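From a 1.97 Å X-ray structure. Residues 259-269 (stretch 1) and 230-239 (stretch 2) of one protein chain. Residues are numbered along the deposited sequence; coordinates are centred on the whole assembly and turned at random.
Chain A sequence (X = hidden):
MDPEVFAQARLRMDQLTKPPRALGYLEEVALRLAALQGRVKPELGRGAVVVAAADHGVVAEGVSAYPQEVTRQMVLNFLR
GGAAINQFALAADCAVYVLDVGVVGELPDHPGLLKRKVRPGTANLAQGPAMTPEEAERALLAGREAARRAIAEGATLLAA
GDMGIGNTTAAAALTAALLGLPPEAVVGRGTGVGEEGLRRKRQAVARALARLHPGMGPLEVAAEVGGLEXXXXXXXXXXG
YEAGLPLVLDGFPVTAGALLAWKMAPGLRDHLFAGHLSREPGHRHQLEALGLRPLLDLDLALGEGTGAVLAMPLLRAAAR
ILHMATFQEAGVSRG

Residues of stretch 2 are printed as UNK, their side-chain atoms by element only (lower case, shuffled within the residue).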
# COMPACT_ATOMS: atom_id res chain seq x y z
N LEU A 259 13.79 11.54 -13.83
CA LEU A 259 14.47 11.13 -15.06
C LEU A 259 15.59 12.12 -15.37
O LEU A 259 16.68 11.73 -15.81
CB LEU A 259 13.48 11.09 -16.24
CG LEU A 259 12.50 9.91 -16.26
CD1 LEU A 259 11.55 10.08 -17.43
CD2 LEU A 259 13.27 8.60 -16.37
N LEU A 260 15.32 13.40 -15.15
CA LEU A 260 16.31 14.43 -15.39
C LEU A 260 17.50 14.22 -14.45
O LEU A 260 18.66 14.31 -14.87
CB LEU A 260 15.71 15.83 -15.17
CG LEU A 260 16.67 17.01 -15.30
CD1 LEU A 260 17.39 16.95 -16.64
CD2 LEU A 260 15.90 18.31 -15.15
N ALA A 261 17.21 13.94 -13.19
CA ALA A 261 18.26 13.71 -12.19
C ALA A 261 19.09 12.49 -12.60
O ALA A 261 20.32 12.50 -12.51
CB ALA A 261 17.63 13.49 -10.81
N TRP A 262 18.40 11.44 -13.05
CA TRP A 262 19.04 10.21 -13.48
C TRP A 262 20.00 10.48 -14.64
O TRP A 262 21.11 9.95 -14.68
CB TRP A 262 17.96 9.20 -13.89
CG TRP A 262 18.49 7.89 -14.38
CD1 TRP A 262 19.52 7.16 -13.84
CD2 TRP A 262 17.98 7.12 -15.47
NE1 TRP A 262 19.68 5.98 -14.54
CE2 TRP A 262 18.76 5.94 -15.56
CE3 TRP A 262 16.96 7.32 -16.41
CZ2 TRP A 262 18.52 4.94 -16.51
CZ3 TRP A 262 16.72 6.33 -17.37
CH2 TRP A 262 17.51 5.17 -17.42
N LYS A 263 19.56 11.31 -15.58
CA LYS A 263 20.40 11.64 -16.73
C LYS A 263 21.66 12.37 -16.30
O LYS A 263 22.70 12.25 -16.94
CB LYS A 263 19.62 12.50 -17.73
CG LYS A 263 18.49 11.75 -18.40
CD LYS A 263 19.01 10.47 -19.04
CE LYS A 263 17.87 9.61 -19.58
NZ LYS A 263 18.40 8.33 -20.11
N MET A 264 21.56 13.12 -15.21
CA MET A 264 22.70 13.86 -14.69
C MET A 264 23.56 12.97 -13.79
O MET A 264 24.77 13.19 -13.66
CB MET A 264 22.22 15.08 -13.89
CG MET A 264 21.53 16.16 -14.72
SD MET A 264 20.73 17.40 -13.67
CE MET A 264 22.14 18.29 -13.07
N ALA A 265 22.94 11.97 -13.17
CA ALA A 265 23.63 11.06 -12.26
C ALA A 265 23.12 9.63 -12.45
O ALA A 265 22.19 9.20 -11.77
CB ALA A 265 23.41 11.50 -10.82
N PRO A 266 23.76 8.87 -13.35
CA PRO A 266 23.41 7.48 -13.67
C PRO A 266 23.16 6.55 -12.47
O PRO A 266 22.22 5.75 -12.49
CB PRO A 266 24.59 7.01 -14.51
CG PRO A 266 24.99 8.26 -15.22
CD PRO A 266 24.95 9.28 -14.12
N GLY A 267 23.99 6.66 -11.44
CA GLY A 267 23.84 5.80 -10.28
C GLY A 267 22.64 6.08 -9.38
O GLY A 267 22.32 5.28 -8.50
N LEU A 268 21.98 7.21 -9.60
CA LEU A 268 20.84 7.60 -8.78
C LEU A 268 19.68 6.62 -8.86
O LEU A 268 18.89 6.49 -7.93
CB LEU A 268 20.39 9.01 -9.20
CG LEU A 268 19.21 9.63 -8.45
CD1 LEU A 268 19.46 11.13 -8.30
CD2 LEU A 268 17.91 9.35 -9.21
N ARG A 269 19.59 5.92 -9.99
CA ARG A 269 18.52 4.96 -10.21
C ARG A 269 18.45 3.88 -9.14
O ARG A 269 17.37 3.41 -8.80
CB ARG A 269 18.69 4.31 -11.57
CG ARG A 269 17.54 3.41 -11.99
CD ARG A 269 17.93 2.68 -13.27
NE ARG A 269 18.55 1.38 -13.00
CZ ARG A 269 17.96 0.41 -12.30
NH1 ARG A 269 16.73 0.59 -11.80
NH2 ARG A 269 18.60 -0.73 -12.08
N UNK A 230 9.94 21.01 -12.03
CA UNK A 230 10.42 19.71 -12.49
C UNK A 230 11.94 19.66 -12.33
O UNK A 230 12.51 18.64 -11.95
c UNK A 230 8.33 19.12 -15.77
c UNK A 230 10.04 19.48 -13.97
c UNK A 230 7.73 18.65 -13.38
c UNK A 230 8.54 19.55 -14.31
N UNK A 231 12.60 20.78 -12.61
CA UNK A 231 14.04 20.88 -12.47
C UNK A 231 14.39 20.88 -10.98
O UNK A 231 15.38 20.28 -10.56
c UNK A 231 14.57 22.17 -13.13
c UNK A 231 16.07 22.32 -12.88
c UNK A 231 14.27 22.14 -14.62
N UNK A 232 13.56 21.55 -10.18
CA UNK A 232 13.79 21.59 -8.73
C UNK A 232 13.66 20.17 -8.18
O UNK A 232 14.39 19.78 -7.27
c UNK A 232 12.77 22.51 -8.06
N UNK A 233 12.72 19.40 -8.74
CA UNK A 233 12.52 18.03 -8.30
C UNK A 233 13.77 17.20 -8.57
O UNK A 233 14.14 16.35 -7.76
c UNK A 233 8.71 17.82 -8.98
c UNK A 233 11.26 15.91 -8.87
c UNK A 233 10.02 18.03 -8.25
c UNK A 233 11.26 17.44 -8.96
N UNK A 234 14.43 17.46 -9.69
CA UNK A 234 15.67 16.75 -10.01
C UNK A 234 16.69 17.08 -8.91
O UNK A 234 17.46 16.22 -8.48
c UNK A 234 16.19 17.19 -11.36
N UNK A 235 16.69 18.34 -8.46
CA UNK A 235 17.61 18.76 -7.42
C UNK A 235 17.33 18.07 -6.10
O UNK A 235 18.25 17.70 -5.36
N UNK A 236 16.04 17.89 -5.80
CA UNK A 236 15.64 17.23 -4.56
C UNK A 236 16.20 15.81 -4.55
O UNK A 236 16.78 15.37 -3.55
c UNK A 236 12.07 18.76 -4.41
c UNK A 236 13.58 18.61 -4.21
c UNK A 236 14.10 17.19 -4.44
c UNK A 236 13.67 16.24 -3.31
N UNK A 237 16.04 15.09 -5.66
CA UNK A 237 16.53 13.72 -5.74
C UNK A 237 18.06 13.62 -5.77
O UNK A 237 18.64 12.70 -5.18
c UNK A 237 11.77 11.92 -6.33
c UNK A 237 14.07 11.84 -5.63
c UNK A 237 15.91 12.99 -6.94
c UNK A 237 13.47 13.02 -7.63
o UNK A 237 10.44 11.61 -6.12
c UNK A 237 12.13 12.67 -7.43
c UNK A 237 14.46 12.61 -6.73
c UNK A 237 12.73 11.49 -5.43
N UNK A 238 18.72 14.55 -6.45
CA UNK A 238 20.18 14.54 -6.51
C UNK A 238 20.76 14.70 -5.11
O UNK A 238 21.75 14.05 -4.75
c UNK A 238 20.92 16.76 -9.65
c UNK A 238 20.69 15.67 -7.41
c UNK A 238 20.48 15.50 -8.92
c UNK A 238 21.28 14.28 -9.40
N UNK A 239 20.14 15.57 -4.31
CA UNK A 239 20.60 15.82 -2.95
C UNK A 239 20.33 14.60 -2.06
O UNK A 239 21.17 14.22 -1.24
o UNK A 239 22.48 18.05 0.01
o UNK A 239 22.23 18.54 -2.11
c UNK A 239 19.88 17.05 -2.37
c UNK A 239 20.38 17.50 -1.00
c UNK A 239 21.80 18.06 -1.04

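Position 230 carries four side-chain carbons, forked at the second. Its CA-to-CB bond runs sideways to stretch 1, and no side-chain atom comes within 6 Å of that stretch. A fork one carbon beyond CB identifies Leu 230.

Position 231 has three carbons, one bearing the other two. Its backbone CA lies 4.2 Å from Leu 260 CD2, and one of its two outer carbons is equally close to that methyl. Branching directly at CB, without oxygen, gives Val 231; the outer carbon in question is CG2.

Position 232 shows a single carbon, out of reach of stretch 1: Ala 232.

At 233 there are four carbons, forked at the first, with one arm two carbons long. That asymmetry separates isoleucine from leucine, so this is Ile 233; its bond to CB points sideways and its end leads away from stretch 1.

Position 234 again has one carbon, but this one points toward stretch 1, with its CB 4.0 Å from Ala 261 CB and also 4.0 Å from Leu 260 CD2. The residue is Ala 234. Its CA is 4.5 Å from Ala 261 CA, which marks the point of closest backbone register, and its O is 3.6 Å from Ala 261 CB.

Position 235 has no side-chain atoms and is Gly 235. An ideal CB here would point away from stretch 1 and lie 3.2 Å from Ala 232 O, so the crowding would arise within its own helix.

Position 236 repeats the four-carbon pattern forked at the first, with one two-carbon arm: Ile 236, out of reach of stretch 1.

Position 237 has one carbon followed by a six-carbon ring bearing one oxygen. Its CB points toward stretch 1, 4.3 Å from Ala 261 CB and 4.2 Å from Leu 268 CD1, while the ring leads away. A ring with a single oxygen is the signature of Tyr 237, whose OH is hydrogen-bonded elsewhere in the structure. The backbone also takes part, with Tyr 237 O 3.6 Å from Leu 268 CD1.

Position 238 has four carbons forked at the second. CB starts sideways, but the end comes nearer: one of the two terminal carbons is 3.8 Å from both Ala 265 CB and Leu 268 CD1 and 3.7 Å from Ala 261 O, whereas the other meets Met 264 CE at 3.9 Å. The fork gives Leu 238, and these carbons are CD2 and CD1 respectively.

Position 239 has three carbons, the third carrying two oxygens: Glu 239. It points away, and both oxygens are hydrogen-bonded elsewhere in the structure.

The contact works by apolar packing, with no hydrogen bond across it. The helix axes cross at -55° and approach to 8.2 Å, a separation that the paired methyls of Ala 261 and Ala 234 fit. Beyond this point, Leu 238 has the largest covered area, 80 of the 355 Å² buried in total. Ala 265 leaves helical phi/psi, and the following 3-10 segment places Leu 268 against the same side chain, extending the contact past the end of the first helix.

Stretch 2, residues 230-239: LVAIAGIYLE
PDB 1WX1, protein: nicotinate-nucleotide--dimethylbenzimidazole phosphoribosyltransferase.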